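Local atomic coordinates of protein kinase (Staphylococcus aureus subsp. aureus Mu50, PDB entry 3PY9), a protein that is the extracellular region of the serine/threonine kinase PrkC and, through its PASTA domains, probably binds muropeptides of the cell wall. Residues K171-D176 against S200-K205; T217-D222 against I263-E268; K236-D241 against I276-G281. All coordinates share one frame; numbering follows the deposited sequence.

Contact 1: residues K171-D176 against S200-K205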
loop_
_atom_site.group_PDB
_atom_site.type_symbol
_atom_site.label_atom_id
_atom_site.label_comp_id
_atom_site.label_asym_id
_atom_site.label_seq_id
_atom_site.Cartn_x
_atom_site.Cartn_y
_atom_site.Cartn_z
ATOM N N LYS A 171 13.185 -6.082 -23.309
ATOM C CA LYS A 171 14.365 -5.700 -24.077
ATOM C C LYS A 171 14.313 -6.566 -25.331
ATOM O O LYS A 171 13.528 -7.514 -25.404
ATOM C CB LYS A 171 15.679 -6.006 -23.332
ATOM C CG LYS A 171 15.827 -5.455 -21.922
ATOM C CD LYS A 171 17.116 -5.986 -21.278
ATOM C CE LYS A 171 17.026 -6.105 -19.732
ATOM N NZ LYS A 171 17.132 -4.815 -18.939
ATOM N N GLU A 172 15.156 -6.243 -26.305
ATOM C CA GLU A 172 15.239 -7.018 -27.547
ATOM C C GLU A 172 16.621 -7.622 -27.734
ATOM O O GLU A 172 17.615 -7.036 -27.319
ATOM C CB GLU A 172 14.853 -6.156 -28.752
ATOM C CG GLU A 172 13.379 -5.715 -28.738
ATOM C CD GLU A 172 12.916 -5.137 -30.069
ATOM O OE1 GLU A 172 13.645 -4.299 -30.662
ATOM O OE2 GLU A 172 11.805 -5.520 -30.516
ATOM N N GLU A 173 16.668 -8.807 -28.331
ATOM C CA GLU A 173 17.933 -9.464 -28.673
ATOM C C GLU A 173 17.849 -10.216 -29.995
ATOM O O GLU A 173 16.769 -10.646 -30.421
ATOM C CB GLU A 173 18.373 -10.423 -27.570
ATOM C CG GLU A 173 19.023 -9.752 -26.373
ATOM C CD GLU A 173 19.229 -10.701 -25.212
ATOM O OE1 GLU A 173 18.948 -11.914 -25.359
ATOM O OE2 GLU A 173 19.670 -10.233 -24.138
ATOM N N TYR A 174 18.999 -10.374 -30.645
ATOM C CA TYR A 174 19.084 -11.166 -31.871
ATOM C C TYR A 174 18.921 -12.652 -31.579
ATOM O O TYR A 174 19.373 -13.155 -30.543
ATOM C CB TYR A 174 20.414 -10.919 -32.587
ATOM C CG TYR A 174 20.538 -9.541 -33.174
ATOM C CD1 TYR A 174 19.689 -9.128 -34.200
ATOM C CD2 TYR A 174 21.497 -8.645 -32.703
ATOM C CE1 TYR A 174 19.793 -7.862 -34.754
ATOM C CE2 TYR A 174 21.606 -7.372 -33.244
ATOM C CZ TYR A 174 20.751 -6.993 -34.269
ATOM O OH TYR A 174 20.839 -5.745 -34.816
ATOM N N SER A 175 18.266 -13.346 -32.503
ATOM C CA SER A 175 18.065 -14.779 -32.397
ATOM C C SER A 175 18.040 -15.396 -33.776
ATOM O O SER A 175 17.495 -14.818 -34.719
ATOM C CB SER A 175 16.756 -15.109 -31.675
ATOM O OG SER A 175 16.456 -16.490 -31.783
ATOM N N ASP A 176 18.624 -16.586 -33.870
ATOM C CA ASP A 176 18.641 -17.345 -35.103
ATOM C C ASP A 176 17.468 -18.323 -35.150
ATOM O O ASP A 176 16.971 -18.645 -36.230
ATOM C CB ASP A 176 19.990 -18.054 -35.258
ATOM C CG ASP A 176 21.152 -17.072 -35.408
ATOM O OD1 ASP A 176 21.080 -16.187 -36.293
ATOM O OD2 ASP A 176 22.136 -17.174 -34.640
ATOM N N SER A 200 8.684 -9.490 -17.177
ATOM C CA SER A 200 9.838 -9.113 -18.020
ATOM C C SER A 200 10.068 -10.086 -19.185
ATOM O O SER A 200 10.089 -11.304 -19.000
ATOM C CB SER A 200 11.114 -9.007 -17.179
ATOM O OG SER A 200 10.950 -8.091 -16.107
ATOM N N PHE A 201 10.250 -9.525 -20.375
ATOM C CA PHE A 201 10.337 -10.292 -21.619
ATOM C C PHE A 201 11.636 -10.018 -22.353
ATOM O O PHE A 201 12.088 -8.877 -22.426
ATOM C CB PHE A 201 9.185 -9.909 -22.551
ATOM C CG PHE A 201 7.875 -10.517 -22.174
ATOM C CD1 PHE A 201 7.516 -11.761 -22.660
ATOM C CD2 PHE A 201 6.993 -9.835 -21.344
ATOM C CE1 PHE A 201 6.296 -12.329 -22.332
ATOM C CE2 PHE A 201 5.760 -10.403 -20.990
ATOM C CZ PHE A 201 5.416 -11.643 -21.473
ATOM N N VAL A 202 12.241 -11.072 -22.883
ATOM C CA VAL A 202 13.299 -10.907 -23.873
ATOM C C VAL A 202 12.714 -11.352 -25.197
ATOM O O VAL A 202 12.210 -12.477 -25.322
ATOM C CB VAL A 202 14.599 -11.645 -23.498
ATOM C CG1 VAL A 202 15.651 -11.492 -24.610
ATOM C CG2 VAL A 202 15.131 -11.120 -22.150
ATOM N N VAL A 203 12.761 -10.431 -26.162
ATOM C CA VAL A 203 12.017 -10.524 -27.413
ATOM C C VAL A 203 12.970 -10.573 -28.615
ATOM O O VAL A 203 14.037 -9.935 -28.621
ATOM C CB VAL A 203 11.011 -9.350 -27.546
ATOM C CG1 VAL A 203 10.193 -9.457 -28.828
ATOM C CG2 VAL A 203 10.080 -9.304 -26.319
ATOM N N SER A 204 12.583 -11.359 -29.612
ATOM C CA SER A 204 13.402 -11.557 -30.795
ATOM C C SER A 204 13.220 -10.426 -31.808
ATOM O O SER A 204 12.093 -10.091 -32.198
ATOM C CB SER A 204 13.086 -12.920 -31.440
ATOM O OG SER A 204 13.912 -13.168 -32.567
ATOM N N LYS A 205 14.347 -9.845 -32.218
ATOM C CA LYS A 205 14.386 -8.918 -33.349
ATOM C C LYS A 205 15.072 -9.556 -34.578
ATOM O O LYS A 205 15.737 -8.868 -35.374
ATOM C CB LYS A 205 15.056 -7.599 -32.949
ATOM C CG LYS A 205 16.417 -7.751 -32.340
ATOM C CD LYS A 205 17.137 -6.427 -32.327
ATOM C CE LYS A 205 18.324 -6.453 -31.382
ATOM N NZ LYS A 205 19.100 -5.196 -31.534
#
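The parallel strand pair of the third PASTA domain brings E172 and E173 alongside V203 and S204, with the segments 171-176 and 200-205 running in the same direction. As in parallel sheets generally, every second residue bonds to the two residues flanking its partner: K171, paired with V202, bonds through its N to F201 O and through its O to V203 N, and E173, paired with S204, bonds V203 and K205. E173 N meets V203 O at 2.9 Å. The last bond, K205 N to E173 O at 3.1 Å, falls where the second segment leaves the strand.

Beyond it, K205 lies across the Y174 ring. Its CG sits between the backbone N and the carbonyl carbon (chi1 54°), and the chain runs extended from there. CE rests over the middle of the ring, 3.8 Å from the centroid of Y174, a CH-pi contact, while NZ stands off-centre at 4.1 Å from that centroid as a cation-pi partner. A long flexible lysine suits this place because its methylenes can cover an aromatic face while its charge reaches further: NZ forms a salt bridge with D243, which also takes a hydrogen bond from Y174 OH.

On the face of K171 and E173, the extended side chain of E173 crosses V202 obliquely, its OE1 lying 3.4 Å from CG1 of V202. Beta-branched valines fit an extended backbone, and V203, on the other face, turns inward to touch F154 of helix 154-162.

F201 packs on A157 and L161 of the same helix and meets F154 edge-to-face. Strand 198-204 is the middle one of three, between 167-173, its parallel neighbour, and the antiparallel 183-187.

Contact 2: residues T217-D222 against I263-E268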
loop_
_atom_site.group_PDB
_atom_site.type_symbol
_atom_site.label_atom_id
_atom_site.label_comp_id
_atom_site.label_asym_id
_atom_site.label_seq_id
_atom_site.Cartn_x
_atom_site.Cartn_y
_atom_site.Cartn_z
ATOM N N THR A 217 32.261 3.290 -38.411
ATOM C CA THR A 217 33.321 4.228 -38.081
ATOM C C THR A 217 34.064 3.754 -36.842
ATOM O O THR A 217 33.456 3.230 -35.899
ATOM C CB THR A 217 32.787 5.652 -37.793
ATOM O OG1 THR A 217 31.369 5.607 -37.597
ATOM C CG2 THR A 217 33.104 6.595 -38.939
ATOM N N THR A 218 35.383 3.916 -36.863
ATOM C CA THR A 218 36.165 3.868 -35.641
ATOM C C THR A 218 36.526 5.311 -35.320
ATOM O O THR A 218 37.272 5.964 -36.058
ATOM C CB THR A 218 37.423 3.001 -35.771
ATOM O OG1 THR A 218 37.089 1.773 -36.424
ATOM C CG2 THR A 218 37.975 2.673 -34.401
ATOM N N GLU A 219 35.937 5.814 -34.240
ATOM C CA GLU A 219 36.263 7.130 -33.735
ATOM C C GLU A 219 37.396 6.980 -32.732
ATOM O O GLU A 219 37.402 6.049 -31.930
ATOM C CB GLU A 219 35.038 7.767 -33.080
ATOM C CG GLU A 219 33.949 8.167 -34.071
ATOM C CD GLU A 219 34.253 9.452 -34.846
ATOM O OE1 GLU A 219 35.083 10.276 -34.396
ATOM O OE2 GLU A 219 33.638 9.650 -35.912
ATOM N N SER A 220 38.367 7.878 -32.808
ATOM C CA SER A 220 39.451 7.914 -31.837
ATOM C C SER A 220 39.299 9.093 -30.887
ATOM O O SER A 220 38.991 10.210 -31.316
ATOM C CB SER A 220 40.801 7.987 -32.542
ATOM O OG SER A 220 41.209 6.698 -32.938
ATOM N N VAL A 221 39.515 8.829 -29.601
ATOM C CA VAL A 221 39.560 9.883 -28.580
ATOM C C VAL A 221 40.782 9.685 -27.670
ATOM O O VAL A 221 41.054 8.565 -27.224
ATOM C CB VAL A 221 38.214 9.970 -27.746
ATOM C CG1 VAL A 221 37.895 8.653 -27.064
ATOM C CG2 VAL A 221 38.267 11.090 -26.733
ATOM N N ASP A 222 41.523 10.767 -27.433
ATOM C CA ASP A 222 42.605 10.768 -26.460
ATOM C C ASP A 222 42.034 11.035 -25.064
ATOM O O ASP A 222 41.531 12.134 -24.790
ATOM C CB ASP A 222 43.622 11.868 -26.774
ATOM C CG ASP A 222 44.495 11.555 -27.959
ATOM O OD1 ASP A 222 44.911 10.386 -28.127
ATOM O OD2 ASP A 222 44.779 12.507 -28.720
ATOM N N ILE A 263 36.701 3.919 -30.674
ATOM C CA ILE A 263 35.318 3.576 -30.376
ATOM C C ILE A 263 34.555 3.206 -31.650
ATOM O O ILE A 263 34.152 4.088 -32.407
ATOM C CB ILE A 263 34.603 4.698 -29.597
ATOM C CG1 ILE A 263 35.315 4.967 -28.267
ATOM C CG2 ILE A 263 33.181 4.299 -29.320
ATOM C CD1 ILE A 263 34.976 6.290 -27.650
ATOM N N PRO A 264 34.392 1.893 -31.909
ATOM C CA PRO A 264 33.632 1.466 -33.084
ATOM C C PRO A 264 32.141 1.818 -32.965
ATOM O O PRO A 264 31.498 1.495 -31.949
ATOM C CB PRO A 264 33.838 -0.055 -33.101
ATOM C CG PRO A 264 34.141 -0.411 -31.685
ATOM C CD PRO A 264 34.919 0.743 -31.145
ATOM N N LEU A 265 31.618 2.492 -33.993
ATOM C CA LEU A 265 30.189 2.828 -34.083
ATOM C C LEU A 265 29.562 2.320 -35.392
ATOM O O LEU A 265 30.135 2.492 -36.479
ATOM C CB LEU A 265 29.979 4.342 -33.961
ATOM C CG LEU A 265 30.697 5.107 -32.845
ATOM C CD1 LEU A 265 30.678 6.579 -33.141
ATOM C CD2 LEU A 265 30.073 4.826 -31.487
ATOM N N ARG A 266 28.390 1.695 -35.281
ATOM C CA ARG A 266 27.634 1.270 -36.464
ATOM C C ARG A 266 26.252 1.939 -36.531
ATOM O O ARG A 266 25.415 1.785 -35.634
ATOM C CB ARG A 266 27.561 -0.259 -36.569
ATOM C CG ARG A 266 28.920 -0.926 -36.764
ATOM C CD ARG A 266 28.837 -2.227 -37.566
ATOM N NE ARG A 266 30.063 -2.465 -38.345
ATOM C CZ ARG A 266 30.453 -3.641 -38.854
ATOM N NH1 ARG A 266 29.727 -4.746 -38.680
ATOM N NH2 ARG A 266 31.592 -3.712 -39.543
ATOM N N ILE A 267 26.040 2.697 -37.603
ATOM C CA ILE A 267 24.905 3.614 -37.713
ATOM C C ILE A 267 23.985 3.245 -38.889
ATOM O O ILE A 267 24.464 2.979 -39.994
ATOM C CB ILE A 267 25.402 5.078 -37.890
ATOM C CG1 ILE A 267 26.623 5.357 -37.001
ATOM C CG2 ILE A 267 24.294 6.061 -37.569
ATOM C CD1 ILE A 267 27.755 6.112 -37.690
ATOM N N GLU A 268 22.673 3.243 -38.647
ATOM C CA GLU A 268 21.672 3.014 -39.710
ATOM C C GLU A 268 21.506 4.219 -40.654
ATOM O O GLU A 268 22.155 5.250 -40.469
ATOM C CB GLU A 268 20.319 2.658 -39.096
ATOM C CG GLU A 268 20.182 1.209 -38.663
ATOM C CD GLU A 268 18.730 0.811 -38.436
ATOM O OE1 GLU A 268 18.275 0.833 -37.268
ATOM O OE2 GLU A 268 18.045 0.492 -39.435
#
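T217 and L265 face each other as an antiparallel hydrogen-bonded pair, with T217 N to L265 O at 3.0 Å and L265 N to T217 O at 2.7 Å. E219 and I263 form the second such pair, I263 N to E219 O at 2.6 Å and E219 N to I263 O at 3.1 Å. Between them T218 and P264 make the non-hydrogen-bonded pair. This is a place that suits proline, which has no N-H to give, and its CA lies 3.3 Å from T217 O in a CA-H...O contact.

These strands, 217-223 and 259-265, form a two-stranded antiparallel sheet in the C-terminal PASTA-like domain, whose family belongs to the E-set clan of beta folds. Its inner face, bearing E219, I263 and L265, lies against strands 233-241, 272-279 and 282-290 of the second sheet.

Apolar contacts line this inner face. CG1 of V221, the methyl that chi1 (58°) places against I263, meets CD1 of that isoleucine at 3.8 Å. Both side chains also touch Y275. CD1 of L265 lies 3.8 Å from CG of E219, so the glutamate offers its methylene to the leucine. Apart from these stands a polar-to-apolar contact, the hydroxyl OG1 of T217 being 3.7 Å from CD1 of I267, an isoleucine that also packs on A273 and V289.

Among the charged groups, E219 bends at chi2 (-77°), turning its chain aside, and its carboxylate OE1 forms a salt bridge with K287.

Contact 3: residues K236-D241 against I276-G281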
loop_
_atom_site.group_PDB
_atom_site.type_symbol
_atom_site.label_atom_id
_atom_site.label_comp_id
_atom_site.label_asym_id
_atom_site.label_seq_id
_atom_site.Cartn_x
_atom_site.Cartn_y
_atom_site.Cartn_z
ATOM N N LYS A 236 34.900 4.475 -18.476
ATOM C CA LYS A 236 33.696 3.823 -18.960
ATOM C C LYS A 236 33.213 4.563 -20.194
ATOM O O LYS A 236 33.007 5.789 -20.172
ATOM C CB LYS A 236 32.615 3.786 -17.872
ATOM C CG LYS A 236 32.916 2.813 -16.743
ATOM C CD LYS A 236 31.799 2.767 -15.726
ATOM C CE LYS A 236 32.322 2.261 -14.385
ATOM N NZ LYS A 236 33.045 3.354 -13.648
ATOM N N VAL A 237 33.062 3.800 -21.271
ATOM C CA VAL A 237 32.636 4.291 -22.561
ATOM C C VAL A 237 31.204 3.799 -22.797
ATOM O O VAL A 237 30.916 2.591 -22.727
ATOM C CB VAL A 237 33.577 3.790 -23.680
ATOM C CG1 VAL A 237 33.290 4.500 -25.002
ATOM C CG2 VAL A 237 35.049 3.981 -23.282
ATOM N N TYR A 238 30.305 4.742 -23.045
ATOM C CA TYR A 238 28.899 4.429 -23.311
ATOM C C TYR A 238 28.616 4.833 -24.737
ATOM O O TYR A 238 28.979 5.930 -25.153
ATOM C CB TYR A 238 27.954 5.169 -22.355
ATOM C CG TYR A 238 28.280 5.008 -20.889
ATOM C CD1 TYR A 238 27.581 4.105 -20.088
ATOM C CD2 TYR A 238 29.298 5.765 -20.295
ATOM C CE1 TYR A 238 27.889 3.964 -18.721
ATOM C CE2 TYR A 238 29.616 5.630 -18.948
ATOM C CZ TYR A 238 28.910 4.733 -18.160
ATOM O OH TYR A 238 29.236 4.622 -16.816
ATOM N N ILE A 239 27.986 3.930 -25.481
ATOM C CA ILE A 239 27.716 4.125 -26.908
ATOM C C ILE A 239 26.213 4.087 -27.175
ATOM O O ILE A 239 25.507 3.263 -26.600
ATOM C CB ILE A 239 28.477 3.061 -27.777
ATOM C CG1 ILE A 239 29.894 3.523 -28.068
ATOM C CG2 ILE A 239 27.821 2.820 -29.108
ATOM C CD1 ILE A 239 30.882 3.157 -26.998
ATOM N N LYS A 240 25.734 5.001 -28.018
ATOM C CA LYS A 240 24.393 4.904 -28.619
ATOM C C LYS A 240 24.572 4.764 -30.124
ATOM O O LYS A 240 25.038 5.699 -30.761
ATOM C CB LYS A 240 23.548 6.144 -28.318
ATOM C CG LYS A 240 23.193 6.325 -26.855
ATOM C CD LYS A 240 22.231 7.498 -26.629
ATOM C CE LYS A 240 21.952 7.675 -25.137
ATOM N NZ LYS A 240 21.429 9.028 -24.783
ATOM N N ASP A 241 24.240 3.597 -30.680
ATOM C CA ASP A 241 24.347 3.347 -32.135
ATOM C C ASP A 241 23.290 2.336 -32.606
ATOM O O ASP A 241 22.245 2.201 -31.962
ATOM C CB ASP A 241 25.767 2.893 -32.522
ATOM C CG ASP A 241 26.146 1.539 -31.923
ATOM O OD1 ASP A 241 25.518 1.130 -30.927
ATOM O OD2 ASP A 241 27.081 0.893 -32.451
ATOM N N ILE A 276 29.859 8.594 -25.093
ATOM C CA ILE A 276 30.309 9.323 -23.921
ATOM C C ILE A 276 31.439 8.527 -23.316
ATOM O O ILE A 276 31.341 7.312 -23.199
ATOM C CB ILE A 276 29.231 9.425 -22.815
ATOM C CG1 ILE A 276 27.849 9.770 -23.386
ATOM C CG2 ILE A 276 29.683 10.370 -21.723
ATOM C CD1 ILE A 276 27.602 11.223 -23.570
ATOM N N VAL A 277 32.496 9.225 -22.912
ATOM C CA VAL A 277 33.605 8.634 -22.177
ATOM C C VAL A 277 33.689 9.329 -20.823
ATOM O O VAL A 277 33.972 10.527 -20.760
ATOM C CB VAL A 277 34.954 8.855 -22.890
ATOM C CG1 VAL A 277 36.086 8.267 -22.065
ATOM C CG2 VAL A 277 34.957 8.270 -24.310
ATOM N N LYS A 278 33.480 8.563 -19.759
ATOM C CA LYS A 278 33.652 9.022 -18.377
ATOM C C LYS A 278 34.908 8.441 -17.727
ATOM O O LYS A 278 35.335 7.333 -18.076
ATOM C CB LYS A 278 32.439 8.634 -17.538
ATOM C CG LYS A 278 31.125 9.159 -18.085
ATOM C CD LYS A 278 30.012 8.896 -17.098
ATOM C CE LYS A 278 28.675 9.322 -17.637
ATOM N NZ LYS A 278 27.630 8.869 -16.687
ATOM N N VAL A 279 35.495 9.200 -16.793
ATOM C CA VAL A 279 36.708 8.808 -16.075
ATOM C C VAL A 279 36.437 9.016 -14.591
ATOM O O VAL A 279 36.193 10.148 -14.147
ATOM C CB VAL A 279 37.980 9.606 -16.542
ATOM C CG1 VAL A 279 39.160 9.300 -15.653
ATOM C CG2 VAL A 279 38.334 9.300 -18.026
ATOM N N ASP A 280 36.458 7.926 -13.828
ATOM C CA ASP A 280 35.987 7.975 -12.431
ATOM C C ASP A 280 34.643 8.716 -12.256
ATOM O O ASP A 280 34.498 9.554 -11.361
ATOM C CB ASP A 280 37.052 8.615 -11.539
ATOM C CG ASP A 280 38.214 7.691 -11.267
ATOM O OD1 ASP A 280 38.103 6.468 -11.454
ATOM O OD2 ASP A 280 39.253 8.195 -10.846
ATOM N N GLY A 281 33.667 8.406 -13.108
ATOM C CA GLY A 281 32.312 8.938 -12.965
ATOM C C GLY A 281 32.024 10.260 -13.652
ATOM O O GLY A 281 30.860 10.624 -13.833
HETATM O O HOH W 1 34.260 5.957 -15.104
#
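K236 and K278 pair in antiparallel register, as do Y238 and I276, and the strand segments run at 162° to one another, with all four backbone hydrogen bonds formed. In the non-hydrogen-bonded pair between them, V237 and V277 lie side by side, CG1 of V237 being 4.2 Å from CG2 of V277. Compact branched valines suit this buried face, where both touch I263 of strand 259-265.

Strands 233-241 and 272-279 belong to the larger antiparallel sheet of the C-terminal PASTA-like domain, and this face is turned to the smaller sheet, as in a beta sandwich.

On the other face, Y238 and K278 cross at about a right angle: CE2 of Y238 lies 3.8 Å from CD of K278. The lysine is extended beyond CG, which lets its aliphatic length pass the tyrosine. I276 O, already bonded to Y238 N, also sits at the edge of that ring. K236 NZ gives a hydrogen bond to a water at 3.2 Å; the water also accepts from G281 N and donates weakly to K278 O, bridging the lysine and the turn. G281 has a positive phi (89°), where a side chain would press on the preceding carbonyl.

In the fold
Contact 1 comes first along the chain, in the third PASTA domain, and closes before contacts 2 and 3 open in the C-terminal PASTA-like domain. Its centre lies about 25 Å from each of theirs, and its nearest atoms stay about 7 Å from contact 2 and 8 Å from contact 3. Contacts 2 and 3 alternate in sequence, their strands belong to two different sheets, and their centres are about 13 Å apart. The sheets meet through I263 and L265 against V237 and I239, and R266 N probably bonds to D241 OD2. The two domains thus stand in series, each with its own core, and contact 1 touches neither of the other two.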